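Local coordinates for protein probable glutaminase ybaS (PDB 1U60) that catalyses the hydrolysis of L-glutamine to L-glutamate and ammonium as a member of the beta-lactamase-related glutaminase family, at residues A[59-64]-A[199-204]; A[67-72]-A[257-262]; A[133-138]-A[189-194]; A[156-161]-A[195-200]; A[171-176]-A[183-188]. One frame throughout, in Å; residues are numbered along the deposited sequence.

Contact 1 of 5, residues A[59-64]-A[199-204]; sequences DYRFAL and LLNTIE. With EDO (1,2-ethanediol), chain I.
A short antiparallel beta pairing that runs straight into a capped helix start joins residues 59-64 to 199-204. Phe62 and Leu200 are the hydrogen-bonded pair: Phe62 N gives to Leu200 O at 2.8 Å, and Leu200 N returns a bond to Phe62 O at 2.9 Å. Leu200 CG takes the crowded position between backbone N and carbonyl carbon, which puts CD2 3.6 Å from Leu64 CD1 and, off-centre, against the Phe62 ring as a CH-pi contact. Just beyond, Asn201 and Glu204 form a capping box. Glu204 N reaches Asn201 OD1 (2.8 Å) almost along its C=O axis, while Asn201 N binds Glu204 OE1. That same carboxylate takes a salt bridge from the extended Arg61, NH1 lying 2.7 Å from Glu204 OE1 and NH2 3.0 Å from OE2, so strand pairing and helix cap share one acid. Asn201 ND2 lies over one guanidinium face and donates to O2 of a bound 1,2-ethanediol. In the three-stranded sheet, 62-63 is an outer strand beside the central 198-200. Phe62 stacks on Phe279 of the five-stranded sheet, and Thr202 rests on strand 42-47.

Contact 2 of 5, residues A[67-72]-A[257-262]; sequences ISKVCT and PGKSGV
Lys259 leaves its strand with CG anti to the backbone N (chi1 -175°) and then bends twice, at chi2 and at chi4 (78° each), so its chain curls beside helix 68-80 and brings NZ back to its own neighbour, 2.7 Å from Ser260 O in the carbonyl plane. Lys69, in contrast, keeps CG anti to the carbonyl carbon and runs extended to its tip, crossing Lys259 at about a right angle. The two lysines touch through methylenes, Lys69 CD lying 4.1 Å from Lys259 CE. Val70 turns CG2 to Lys259 CG (3.7 Å), the two side chains sliding past each other in opposite directions. Ile67, with CG1 anti to its carbonyl carbon, presses that methylene on the strand backbone, 3.5 Å from Ser260 C, and its CD1 follows onto Gly261 N at 3.8 Å. Gly261 has no side chain there, and the isoleucine lies directly against the main chain.

The arrangement resembles that of serine beta-lactamases and their relatives: Lys69 closes a Ser-X-X-Lys sequence beginning at Ser66, a predicted substrate-binding residue, and Lys-Ser-Gly at 259-261 is consistent with their Lys-Thr-Gly strand motif. No hydrogen bond joins the two segments. The two NZ atoms are instead linked through Tyr244 OH, which bonds to both, while Lys69 NZ also binds Asn117 OD1 and Leu115 O. Lys69 NZ and Lys259 NZ are only 4.8 Å apart in a buried setting; two charges so close would repel, which would tend to lower the proton affinity of one or both.

Contact 3 of 5, residues A[133-138]-A[189-194]; sequences EQRWQR and CDVYTR
The indole of Trp136 has Arg194 over one face, CB standing 3.7 Å from the centroid of the six-membered ring and 15° off its normal, a CH-pi contact; at the ring edge, near its plane, comes Val191 CG1. The other flat group, the Arg194 guanidinium, is turned 62° from the indole and so does not stack on it. Its own edge is busy, with Glu133, Asp190 and, 3.4 Å from NH1, Trp136 CD1. Glu133 is gripped end-on, NH1 to OE1 and NH2 to OE2 both at 2.9 Å. Asp190, one turn before the arginine on the same helix, is held side-on, NE meeting OD1 at 2.8 Å and NH2 meeting OD2 at 2.9 Å. The bonds are nearly straight and lie close to the guanidinium plane, though they meet both carboxylates from above their planes. Val191 CG1 packs 4.1 Å from Arg135 CG, while the tip of Arg135 turns to Ile127 O and Glu187. Helices 133-138 and 189-194 run roughly parallel here, their axes 9.8 Å apart. Tyr192, predicted to bind substrate, points the other way from the second helix.

One cation thus bridges two acids, whose oxygens Glu133 OE2 and Asp190 OD2 approach to 5.3 Å; the positive charge between them probably keeps both ionised, and four directed bonds fix the guanidinium's rotation while the methylenes of the arginine chain pack on the tryptophan.

Contact 4 of 5, residues A[156-161]-A[195-200]; sequences EVNQSE and QCSTLL
Ser197 aims its CB at helix 155-162, and the helix answers with three side chains set round the hydroxymethyl group. With OG anti to the carbonyl carbon (chi1 -60°), the serine oxygen settles against the helix at Asn158, 3.4 Å from its CA. Val157 comes from one flank: its CG1, anti to the backbone N, lies 3.6 Å from Ser197 OG. Glu161, a turn further on, supplies CG at 3.8 Å from the same oxygen, and Asn158 touches the serine with the root of its side chain, CB to CB, also at 3.8 Å. At the far end of the interface Leu199 swings CD2 back toward Val157 CG2, a looser touch at 4.5 Å. The backbones come nearest at Asn158 and Ser197, with 5.1 Å between their CA atoms, so only a small side chain lies between the helix and the turn that connects helix 185-195 to strand 198-200 at this point.

Glu161 is predicted to bind substrate. Its chain bends at chi2 (-83°), and its side chain lies about 6 Å from those of Asn168 and Val262, two more predicted substrate residues. No hydrogen bond crosses between the two segments. Ser197 OG instead spends its proton on Thr193 O, in helix 185-195, and the helix 155-162 sees the hydroxyl mainly through carbon. The polar need of the serine is thus met by Thr193 O and its contact with the helix is one of van der Waals packing, whereas the carboxylate of Glu161 has its partner in Tyr29, whose OH is hydrogen-bonded to OE2.

Contact 5 of 5, residues A[171-176]-A[183-188]; sequences IAWLLY and CDAMEA
The tight half of this contact is a pair of methyl groups side by side over one face of a tryptophan. Ala185 CB stands 3.6 Å from the centroid of the six-membered ring of Trp173, only 10° off the normal, and Met186 CE lies over the five-membered ring, 3.4 Å from NE1. Both are CH-pi contacts over the face of the indole. The Met186 chain, bent at chi2 and chi3, crosses the tryptophan at about a right angle; its SD makes a Met-aromatic contact that is oblique and longer, 4.8 Å from the five-membered ring centroid. Ala172 closes the inner side, with CB 3.9 Å from Met186 CE and 4.3 Å from Ala185 CB.

These residues join consecutive helices, 166-178 and 185-195, in a helix-loop-helix connection whose second helix starts at the N-cap Asp184. There OD2 uses its anti lone pair to accept from Glu187 N at 3.0 Å, with a weak second bond from Met186 N. The capped first turn carries Ala185 and Met186 to the indole.

Toward solvent the fit slackens. Trp173 and Tyr176 are both exposed, and Tyr176, with CG anti to its backbone N, engages less of its ring: an edge is turned to Cys183 O, 3.7 Å from CD2, without a hydrogen bond, and no group of 183-188 lies over a face as the two methyls do on Trp173.

How the contacts relate
Contact 2 lies at the centre of the chain and is wholly buried, contacts 1, 3 and 4 are mostly buried farther out, and contact 5 reaches the surface. Helix 185-195 serves contacts 5 and 3, tied together by the salt bridge of Arg135 with Glu187, and leads into strand 198-200, used by contacts 4 and 1. Their chemistry follows place: charged networks dominate contacts 1 and 3, methyl-on-indole packing contact 5, and carbon contacts whose polar ends find partners outside the pairing contacts 2 and 4. Ser68 and Gln195 link contact 2 to contact 4, whereas Lys69 of contact 2 packs on Tyr192, a predicted substrate residue of contact 3.

Contact 1 of 5, residues A[59-64]-A[199-204]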
# COMPACT_ATOMS: atom_id res chain seq x y z
N ASP A 59 17.20 -12.39 22.23
CA ASP A 59 16.87 -11.79 23.52
C ASP A 59 17.37 -10.35 23.71
O ASP A 59 16.99 -9.69 24.67
CB ASP A 59 17.44 -12.67 24.65
CG ASP A 59 16.91 -12.30 26.00
OD1 ASP A 59 15.71 -12.56 26.26
OD2 ASP A 59 17.62 -11.73 26.86
N TYR A 60 18.25 -9.88 22.83
CA TYR A 60 18.89 -8.58 22.97
C TYR A 60 17.86 -7.47 22.79
O TYR A 60 17.23 -7.41 21.72
CB TYR A 60 20.01 -8.41 21.97
CG TYR A 60 20.84 -7.19 22.26
CD1 TYR A 60 21.97 -7.28 23.07
CD2 TYR A 60 20.49 -5.94 21.74
CE1 TYR A 60 22.74 -6.15 23.37
CE2 TYR A 60 21.26 -4.80 22.01
CZ TYR A 60 22.38 -4.91 22.82
OH TYR A 60 23.18 -3.80 23.12
N ARG A 61 17.70 -6.61 23.81
CA ARG A 61 16.65 -5.59 23.79
C ARG A 61 17.20 -4.28 23.21
O ARG A 61 18.18 -3.71 23.72
CB ARG A 61 16.09 -5.37 25.17
CG ARG A 61 15.34 -6.57 25.78
CD ARG A 61 15.30 -6.56 27.43
NE ARG A 61 14.73 -7.85 27.94
CZ ARG A 61 13.48 -8.16 27.60
NH1 ARG A 61 12.86 -7.25 26.90
NH2 ARG A 61 12.84 -9.28 27.94
N PHE A 62 16.55 -3.83 22.12
CA PHE A 62 16.97 -2.66 21.33
C PHE A 62 15.82 -1.64 21.42
O PHE A 62 14.70 -1.97 21.83
CB PHE A 62 17.25 -3.01 19.84
CG PHE A 62 16.11 -3.75 19.14
CD1 PHE A 62 16.04 -5.15 19.18
CD2 PHE A 62 15.13 -3.07 18.46
CE1 PHE A 62 15.01 -5.83 18.59
CE2 PHE A 62 14.12 -3.73 17.83
CZ PHE A 62 14.03 -5.12 17.90
N ALA A 63 16.10 -0.39 21.03
CA ALA A 63 15.09 0.69 21.14
C ALA A 63 14.00 0.52 20.11
O ALA A 63 14.29 0.27 18.95
CB ALA A 63 15.77 2.08 21.02
N LEU A 64 12.76 0.57 20.56
CA LEU A 64 11.57 0.40 19.75
C LEU A 64 11.49 1.47 18.66
O LEU A 64 11.18 1.18 17.54
CB LEU A 64 10.36 0.48 20.66
CG LEU A 64 8.98 0.21 20.05
CD1 LEU A 64 8.85 -1.19 19.50
CD2 LEU A 64 7.93 0.41 21.11
N LEU A 199 12.52 -0.40 25.26
CA LEU A 199 13.36 -1.45 24.72
C LEU A 199 12.62 -2.77 24.61
O LEU A 199 11.83 -3.12 25.49
CB LEU A 199 14.56 -1.67 25.63
CG LEU A 199 15.44 -0.45 25.96
CD1 LEU A 199 16.68 -0.89 26.74
CD2 LEU A 199 15.91 0.27 24.72
N LEU A 200 12.79 -3.45 23.47
CA LEU A 200 12.25 -4.79 23.32
C LEU A 200 13.20 -5.67 22.51
O LEU A 200 14.06 -5.16 21.79
CB LEU A 200 10.87 -4.75 22.67
CG LEU A 200 10.81 -4.65 21.14
CD1 LEU A 200 9.33 -4.77 20.75
CD2 LEU A 200 11.53 -3.36 20.56
N ASN A 201 13.04 -7.00 22.60
CA ASN A 201 13.87 -7.89 21.83
C ASN A 201 13.15 -8.41 20.60
O ASN A 201 11.98 -8.05 20.34
CB ASN A 201 14.46 -9.03 22.65
CG ASN A 201 13.45 -9.91 23.25
OD1 ASN A 201 12.41 -10.22 22.64
ND2 ASN A 201 13.73 -10.36 24.50
N THR A 202 13.82 -9.23 19.84
CA THR A 202 13.26 -9.64 18.55
C THR A 202 12.03 -10.53 18.74
O THR A 202 11.11 -10.50 17.91
CB THR A 202 14.32 -10.31 17.73
OG1 THR A 202 15.36 -9.35 17.45
CG2 THR A 202 13.82 -10.73 16.33
N ILE A 203 12.03 -11.36 19.79
CA ILE A 203 10.87 -12.18 20.08
C ILE A 203 9.68 -11.31 20.45
O ILE A 203 8.56 -11.60 20.06
CB ILE A 203 11.23 -13.27 21.10
CG1 ILE A 203 12.06 -14.34 20.35
CG2 ILE A 203 10.00 -13.96 21.65
CD1 ILE A 203 12.74 -15.31 21.21
N GLU A 204 9.92 -10.28 21.27
CA GLU A 204 8.88 -9.34 21.64
C GLU A 204 8.33 -8.59 20.44
O GLU A 204 7.13 -8.44 20.31
CB GLU A 204 9.42 -8.40 22.70
CG GLU A 204 9.57 -9.17 24.01
CD GLU A 204 10.43 -8.47 25.08
OE1 GLU A 204 11.20 -7.51 24.77
OE2 GLU A 204 10.36 -8.97 26.24
C1 EDO I . 13.01 -14.46 25.09
O1 EDO I . 14.28 -13.95 24.58
C2 EDO I . 11.89 -13.43 25.00
O2 EDO I . 11.97 -12.35 25.95
O HOH W 1 16.81 -9.15 19.88

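Contact 2 of 5, residues A[67-72]-A[257-262]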
# COMPACT_ATOMS: atom_id res chain seq x y z
N ILE A 67 8.79 2.06 15.63
CA ILE A 67 7.85 0.96 15.67
C ILE A 67 6.72 1.23 16.67
O ILE A 67 5.58 0.70 16.51
CB ILE A 67 8.58 -0.43 15.92
CG1 ILE A 67 9.58 -0.74 14.77
CG2 ILE A 67 7.56 -1.53 16.02
CD1 ILE A 67 10.51 -1.85 15.07
N SER A 68 7.01 2.04 17.69
CA SER A 68 5.99 2.51 18.64
C SER A 68 4.75 3.12 17.96
O SER A 68 3.66 3.06 18.53
CB SER A 68 6.61 3.55 19.56
OG SER A 68 6.89 4.74 18.87
N LYS A 69 4.89 3.64 16.73
CA LYS A 69 3.79 4.25 15.97
C LYS A 69 2.64 3.25 15.78
O LYS A 69 1.46 3.62 15.79
CB LYS A 69 4.25 4.83 14.64
CG LYS A 69 5.36 5.86 14.79
CD LYS A 69 5.86 6.27 13.38
CE LYS A 69 6.84 7.43 13.43
NZ LYS A 69 7.46 7.59 12.05
N VAL A 70 2.99 1.96 15.65
CA VAL A 70 1.98 0.93 15.37
C VAL A 70 1.15 0.76 16.66
O VAL A 70 -0.09 0.62 16.62
CB VAL A 70 2.63 -0.39 14.93
CG1 VAL A 70 1.61 -1.51 14.89
CG2 VAL A 70 3.31 -0.22 13.60
N CYS A 71 1.84 0.74 17.80
CA CYS A 71 1.14 0.49 19.06
C CYS A 71 0.20 1.65 19.44
O CYS A 71 -0.90 1.44 19.92
CB CYS A 71 2.11 0.27 20.21
SG CYS A 71 3.38 -1.01 19.91
N THR A 72 0.64 2.88 19.23
CA THR A 72 -0.21 4.00 19.61
C THR A 72 -1.37 4.12 18.64
O THR A 72 -2.52 4.52 19.03
CB THR A 72 0.67 5.26 19.68
OG1 THR A 72 1.50 5.16 20.87
CG2 THR A 72 -0.17 6.55 19.79
N PRO A 257 2.48 -6.53 5.21
CA PRO A 257 2.51 -5.27 5.98
C PRO A 257 3.63 -5.27 6.98
O PRO A 257 3.78 -6.22 7.71
CB PRO A 257 1.16 -5.22 6.70
CG PRO A 257 0.52 -6.56 6.44
CD PRO A 257 1.22 -7.28 5.40
N GLY A 258 4.39 -4.19 7.00
CA GLY A 258 5.60 -4.15 7.81
C GLY A 258 5.81 -2.80 8.48
O GLY A 258 5.10 -1.82 8.23
N LYS A 259 6.82 -2.78 9.34
CA LYS A 259 7.24 -1.55 10.02
C LYS A 259 8.69 -1.64 10.40
O LYS A 259 9.14 -2.67 10.91
CB LYS A 259 6.40 -1.32 11.26
CG LYS A 259 6.65 -0.01 11.99
CD LYS A 259 5.99 1.19 11.33
CE LYS A 259 6.58 2.54 11.72
NZ LYS A 259 7.87 2.90 11.05
N SER A 260 9.40 -0.55 10.23
CA SER A 260 10.78 -0.45 10.65
C SER A 260 10.91 0.60 11.77
O SER A 260 10.00 1.48 11.97
CB SER A 260 11.64 0.02 9.51
OG SER A 260 11.31 1.36 9.19
N GLY A 261 12.04 0.52 12.48
CA GLY A 261 12.46 1.54 13.46
C GLY A 261 13.97 1.74 13.43
O GLY A 261 14.68 0.84 13.02
N VAL A 262 14.46 2.86 13.93
CA VAL A 262 15.92 3.16 13.87
C VAL A 262 16.79 2.39 14.89
O VAL A 262 18.02 2.42 14.81
CB VAL A 262 16.24 4.71 13.93
CG1 VAL A 262 15.60 5.39 12.74
CG2 VAL A 262 15.82 5.33 15.23

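Contact 3 of 5, residues A[133-138]-A[189-194]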
# COMPACT_ATOMS: atom_id res chain seq x y z
N GLU A 133 0.74 12.18 32.22
CA GLU A 133 1.21 10.90 32.74
C GLU A 133 0.27 9.74 32.46
O GLU A 133 0.75 8.64 32.23
CB GLU A 133 1.51 10.97 34.24
CG GLU A 133 2.63 11.98 34.55
CD GLU A 133 3.94 11.69 33.80
OE1 GLU A 133 4.26 10.47 33.64
OE2 GLU A 133 4.65 12.68 33.41
N GLN A 134 -1.04 9.98 32.49
CA GLN A 134 -2.00 8.96 32.10
C GLN A 134 -1.81 8.63 30.61
O GLN A 134 -1.89 7.45 30.24
CB GLN A 134 -3.43 9.40 32.33
CG GLN A 134 -4.44 8.36 31.92
CD GLN A 134 -5.86 8.68 32.33
OE1 GLN A 134 -6.36 9.74 31.98
NE2 GLN A 134 -6.53 7.75 32.98
N ARG A 135 -1.57 9.65 29.80
CA ARG A 135 -1.36 9.45 28.37
C ARG A 135 -0.20 8.46 28.18
O ARG A 135 -0.30 7.51 27.42
CB ARG A 135 -1.09 10.76 27.66
CG ARG A 135 -1.00 10.66 26.12
CD ARG A 135 -0.78 12.02 25.42
NE ARG A 135 -1.88 12.91 25.76
CZ ARG A 135 -3.09 12.83 25.26
NH1 ARG A 135 -3.41 12.01 24.26
NH2 ARG A 135 -4.00 13.66 25.72
N TRP A 136 0.87 8.66 28.94
CA TRP A 136 2.08 7.82 28.84
C TRP A 136 1.76 6.44 29.36
O TRP A 136 2.05 5.45 28.71
CB TRP A 136 3.29 8.46 29.56
CG TRP A 136 4.41 7.50 29.77
CD1 TRP A 136 4.98 7.11 30.99
CD2 TRP A 136 5.02 6.69 28.78
NE1 TRP A 136 5.94 6.16 30.76
CE2 TRP A 136 5.99 5.87 29.42
CE3 TRP A 136 4.84 6.55 27.38
CZ2 TRP A 136 6.77 4.95 28.71
CZ3 TRP A 136 5.62 5.64 26.70
CH2 TRP A 136 6.57 4.85 27.36
N GLN A 137 1.12 6.36 30.53
CA GLN A 137 0.83 5.08 31.14
C GLN A 137 -0.01 4.20 30.20
O GLN A 137 0.26 3.02 30.10
CB GLN A 137 0.14 5.22 32.51
CG GLN A 137 1.10 5.61 33.64
CD GLN A 137 2.36 4.72 33.75
OE1 GLN A 137 2.25 3.51 33.83
NE2 GLN A 137 3.53 5.34 33.78
N ARG A 138 -0.99 4.78 29.51
CA ARG A 138 -1.88 3.98 28.67
C ARG A 138 -1.13 3.46 27.44
O ARG A 138 -1.32 2.34 27.04
CB ARG A 138 -3.11 4.76 28.28
CG ARG A 138 -4.06 5.12 29.47
CD ARG A 138 -5.39 5.74 29.02
NE ARG A 138 -6.21 4.75 28.32
CZ ARG A 138 -6.61 4.82 27.05
NH1 ARG A 138 -6.38 5.87 26.28
NH2 ARG A 138 -7.34 3.82 26.56
N CYS A 189 4.55 15.93 22.29
CA CYS A 189 5.92 15.72 21.86
C CYS A 189 6.63 14.88 22.92
O CYS A 189 7.34 13.93 22.61
CB CYS A 189 6.61 17.06 21.58
SG CYS A 189 8.29 16.89 20.95
N ASP A 190 6.43 15.20 24.18
CA ASP A 190 7.05 14.47 25.27
C ASP A 190 6.64 12.98 25.20
O ASP A 190 7.48 12.12 25.23
CB ASP A 190 6.62 15.13 26.58
CG ASP A 190 7.02 14.38 27.84
OD1 ASP A 190 7.83 13.40 27.84
OD2 ASP A 190 6.54 14.75 28.93
N VAL A 191 5.35 12.71 25.13
CA VAL A 191 4.91 11.32 25.21
C VAL A 191 5.36 10.55 23.98
O VAL A 191 5.75 9.39 24.09
CB VAL A 191 3.43 11.20 25.48
CG1 VAL A 191 2.99 9.77 25.52
CG2 VAL A 191 3.14 11.85 26.84
N TYR A 192 5.31 11.21 22.83
CA TYR A 192 5.78 10.59 21.59
C TYR A 192 7.26 10.15 21.76
O TYR A 192 7.67 9.05 21.39
CB TYR A 192 5.62 11.52 20.37
CG TYR A 192 6.21 10.83 19.17
CD1 TYR A 192 5.58 9.72 18.64
CD2 TYR A 192 7.46 11.18 18.65
CE1 TYR A 192 6.10 9.02 17.62
CE2 TYR A 192 8.00 10.46 17.58
CZ TYR A 192 7.30 9.38 17.09
OH TYR A 192 7.80 8.57 16.11
N THR A 193 8.07 11.04 22.35
CA THR A 193 9.48 10.74 22.64
C THR A 193 9.65 9.54 23.57
O THR A 193 10.44 8.64 23.29
CB THR A 193 10.14 11.99 23.22
OG1 THR A 193 9.99 13.05 22.27
CG2 THR A 193 11.61 11.78 23.39
N ARG A 194 8.85 9.50 24.62
CA ARG A 194 8.83 8.36 25.56
C ARG A 194 8.50 7.07 24.85
O ARG A 194 9.17 6.06 25.08
CB ARG A 194 7.83 8.56 26.70
CG ARG A 194 8.14 9.75 27.60
CD ARG A 194 7.21 9.83 28.78
NE ARG A 194 6.97 11.17 29.31
CZ ARG A 194 6.25 11.42 30.42
NH1 ARG A 194 5.73 10.43 31.13
NH2 ARG A 194 6.04 12.65 30.82

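Contact 4 of 5, residues A[156-161]-A[195-200]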
# COMPACT_ATOMS: atom_id res chain seq x y z
N GLU A 156 18.04 6.21 29.82
CA GLU A 156 19.13 6.74 29.03
C GLU A 156 18.65 7.17 27.65
O GLU A 156 18.94 8.30 27.21
CB GLU A 156 20.27 5.75 28.89
CG GLU A 156 21.41 6.34 28.07
CD GLU A 156 22.64 5.46 27.97
OE1 GLU A 156 22.62 4.31 28.45
OE2 GLU A 156 23.59 5.95 27.33
N VAL A 157 17.89 6.30 26.98
CA VAL A 157 17.42 6.64 25.62
C VAL A 157 16.47 7.83 25.69
O VAL A 157 16.59 8.76 24.89
CB VAL A 157 16.71 5.48 24.94
CG1 VAL A 157 16.05 5.91 23.62
CG2 VAL A 157 17.70 4.35 24.71
N ASN A 158 15.51 7.78 26.61
CA ASN A 158 14.53 8.86 26.80
C ASN A 158 15.22 10.21 27.09
O ASN A 158 14.92 11.21 26.47
CB ASN A 158 13.53 8.52 27.91
CG ASN A 158 12.51 9.59 28.11
OD1 ASN A 158 12.44 10.21 29.18
ND2 ASN A 158 11.76 9.86 27.09
N GLN A 159 16.17 10.23 28.02
CA GLN A 159 16.89 11.49 28.30
C GLN A 159 17.62 12.05 27.07
O GLN A 159 17.59 13.28 26.82
CB GLN A 159 17.83 11.33 29.51
CG GLN A 159 17.97 12.62 30.35
CD GLN A 159 16.64 13.03 31.03
OE1 GLN A 159 16.21 12.40 32.02
NE2 GLN A 159 15.98 14.05 30.49
N SER A 160 18.25 11.18 26.28
CA SER A 160 18.93 11.57 25.07
C SER A 160 17.98 12.09 23.99
O SER A 160 18.22 13.12 23.35
CB SER A 160 19.75 10.40 24.50
OG SER A 160 20.85 10.13 25.33
N GLU A 161 16.89 11.36 23.79
CA GLU A 161 15.88 11.75 22.80
C GLU A 161 15.20 13.06 23.17
O GLU A 161 14.94 13.88 22.30
CB GLU A 161 14.84 10.64 22.67
CG GLU A 161 15.39 9.37 21.99
CD GLU A 161 15.39 9.44 20.48
OE1 GLU A 161 15.09 10.53 19.94
OE2 GLU A 161 15.76 8.43 19.81
N GLN A 195 7.46 7.08 24.02
CA GLN A 195 6.99 5.83 23.41
C GLN A 195 8.04 5.21 22.49
O GLN A 195 8.11 3.98 22.30
CB GLN A 195 5.66 6.02 22.72
CG GLN A 195 5.75 6.58 21.30
CD GLN A 195 4.44 6.68 20.61
OE1 GLN A 195 4.35 6.39 19.36
NE2 GLN A 195 3.44 7.11 21.29
N CYS A 196 8.90 6.07 21.94
CA CYS A 196 10.01 5.65 21.11
C CYS A 196 11.22 5.10 21.89
O CYS A 196 12.11 4.48 21.29
CB CYS A 196 10.50 6.81 20.26
SG CYS A 196 9.39 7.26 18.91
N SER A 197 11.21 5.30 23.20
CA SER A 197 12.35 5.09 24.06
C SER A 197 12.24 3.84 24.92
O SER A 197 13.07 3.63 25.76
CB SER A 197 12.63 6.34 24.94
OG SER A 197 12.88 7.49 24.13
N THR A 198 11.27 2.97 24.67
CA THR A 198 11.24 1.66 25.32
C THR A 198 12.16 0.67 24.58
O THR A 198 12.54 0.91 23.42
CB THR A 198 9.80 1.15 25.34
OG1 THR A 198 9.33 1.06 23.99
CG2 THR A 198 8.88 2.08 26.10
N LEU A 199 12.52 -0.40 25.26
CA LEU A 199 13.36 -1.45 24.72
C LEU A 199 12.62 -2.77 24.61
O LEU A 199 11.83 -3.12 25.49
CB LEU A 199 14.56 -1.67 25.63
CG LEU A 199 15.44 -0.45 25.96
CD1 LEU A 199 16.68 -0.89 26.74
CD2 LEU A 199 15.91 0.27 24.72
N LEU A 200 12.79 -3.45 23.47
CA LEU A 200 12.25 -4.79 23.32
C LEU A 200 13.20 -5.67 22.51
O LEU A 200 14.06 -5.16 21.79
CB LEU A 200 10.87 -4.75 22.67
CG LEU A 200 10.81 -4.65 21.14
CD1 LEU A 200 9.33 -4.77 20.75
CD2 LEU A 200 11.53 -3.36 20.56

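Contact 5 of 5, residues A[171-176]-A[183-188]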
# COMPACT_ATOMS: atom_id res chain seq x y z
N ILE A 171 7.46 20.10 14.52
CA ILE A 171 6.33 19.39 13.95
C ILE A 171 5.09 19.45 14.84
O ILE A 171 3.97 19.68 14.35
CB ILE A 171 6.73 17.94 13.58
CG1 ILE A 171 7.66 17.92 12.37
CG2 ILE A 171 5.50 17.11 13.24
CD1 ILE A 171 8.22 16.57 12.01
N ALA A 172 5.26 19.28 16.15
CA ALA A 172 4.16 19.36 17.07
C ALA A 172 3.47 20.73 16.99
O ALA A 172 2.27 20.82 17.01
CB ALA A 172 4.61 19.11 18.42
N TRP A 173 4.24 21.80 16.91
CA TRP A 173 3.67 23.12 16.82
C TRP A 173 3.00 23.36 15.47
O TRP A 173 1.98 24.04 15.42
CB TRP A 173 4.75 24.21 17.12
CG TRP A 173 5.06 24.39 18.59
CD1 TRP A 173 6.27 24.24 19.17
CD2 TRP A 173 4.15 24.75 19.65
NE1 TRP A 173 6.19 24.47 20.52
CE2 TRP A 173 4.90 24.77 20.85
CE3 TRP A 173 2.78 25.02 19.71
CZ2 TRP A 173 4.34 25.09 22.09
CZ3 TRP A 173 2.22 25.34 20.93
CH2 TRP A 173 2.98 25.37 22.11
N LEU A 174 3.56 22.84 14.38
CA LEU A 174 2.91 22.93 13.09
C LEU A 174 1.54 22.24 13.07
O LEU A 174 0.54 22.79 12.54
CB LEU A 174 3.75 22.31 12.00
CG LEU A 174 5.01 23.08 11.60
CD1 LEU A 174 5.84 22.26 10.62
CD2 LEU A 174 4.68 24.49 11.05
N LEU A 175 1.49 21.03 13.59
CA LEU A 175 0.22 20.32 13.79
C LEU A 175 -0.76 21.15 14.65
O LEU A 175 -1.92 21.37 14.27
CB LEU A 175 0.46 18.95 14.41
CG LEU A 175 1.22 18.01 13.50
CD1 LEU A 175 1.81 16.91 14.33
CD2 LEU A 175 0.32 17.43 12.43
N TYR A 176 -0.31 21.64 15.79
CA TYR A 176 -1.17 22.35 16.72
C TYR A 176 -1.74 23.60 16.03
O TYR A 176 -2.96 23.91 16.16
CB TYR A 176 -0.38 22.76 17.92
CG TYR A 176 -1.22 23.35 19.02
CD1 TYR A 176 -1.44 24.72 19.09
CD2 TYR A 176 -1.80 22.53 19.99
CE1 TYR A 176 -2.22 25.28 20.09
CE2 TYR A 176 -2.58 23.08 20.99
CZ TYR A 176 -2.80 24.46 21.03
OH TYR A 176 -3.57 25.01 22.03
N CYS A 183 -4.04 17.63 21.77
CA CYS A 183 -3.68 18.00 23.16
C CYS A 183 -2.57 19.03 23.09
O CYS A 183 -2.16 19.46 21.99
CB CYS A 183 -3.29 16.79 24.01
SG CYS A 183 -1.69 16.02 23.60
N ASP A 184 -2.12 19.47 24.23
CA ASP A 184 -1.01 20.42 24.34
C ASP A 184 0.21 19.94 23.52
O ASP A 184 0.56 18.77 23.58
CB ASP A 184 -0.67 20.52 25.82
CG ASP A 184 0.55 21.34 26.10
OD1 ASP A 184 0.44 22.60 26.15
OD2 ASP A 184 1.69 20.84 26.31
N ALA A 185 0.84 20.84 22.77
CA ALA A 185 1.90 20.46 21.82
C ALA A 185 3.07 19.79 22.53
O ALA A 185 3.59 18.79 22.04
CB ALA A 185 2.36 21.68 21.03
N MET A 186 3.52 20.34 23.66
CA MET A 186 4.72 19.81 24.28
C MET A 186 4.41 18.50 25.03
O MET A 186 5.23 17.62 25.03
CB MET A 186 5.50 20.87 25.11
CG MET A 186 6.27 21.91 24.16
SD MET A 186 7.38 21.33 22.67
CE MET A 186 6.18 21.21 21.37
N GLU A 187 3.19 18.35 25.57
CA GLU A 187 2.73 17.04 26.06
C GLU A 187 2.77 15.96 24.99
O GLU A 187 3.24 14.85 25.25
CB GLU A 187 1.29 17.16 26.60
CG GLU A 187 0.59 15.85 26.96
CD GLU A 187 -0.78 16.05 27.63
OE1 GLU A 187 -1.09 17.24 27.98
OE2 GLU A 187 -1.52 15.02 27.82
N ALA A 188 2.22 16.25 23.82
CA ALA A 188 2.26 15.29 22.73
C ALA A 188 3.69 14.93 22.35
O ALA A 188 4.01 13.76 22.12
CB ALA A 188 1.51 15.81 21.52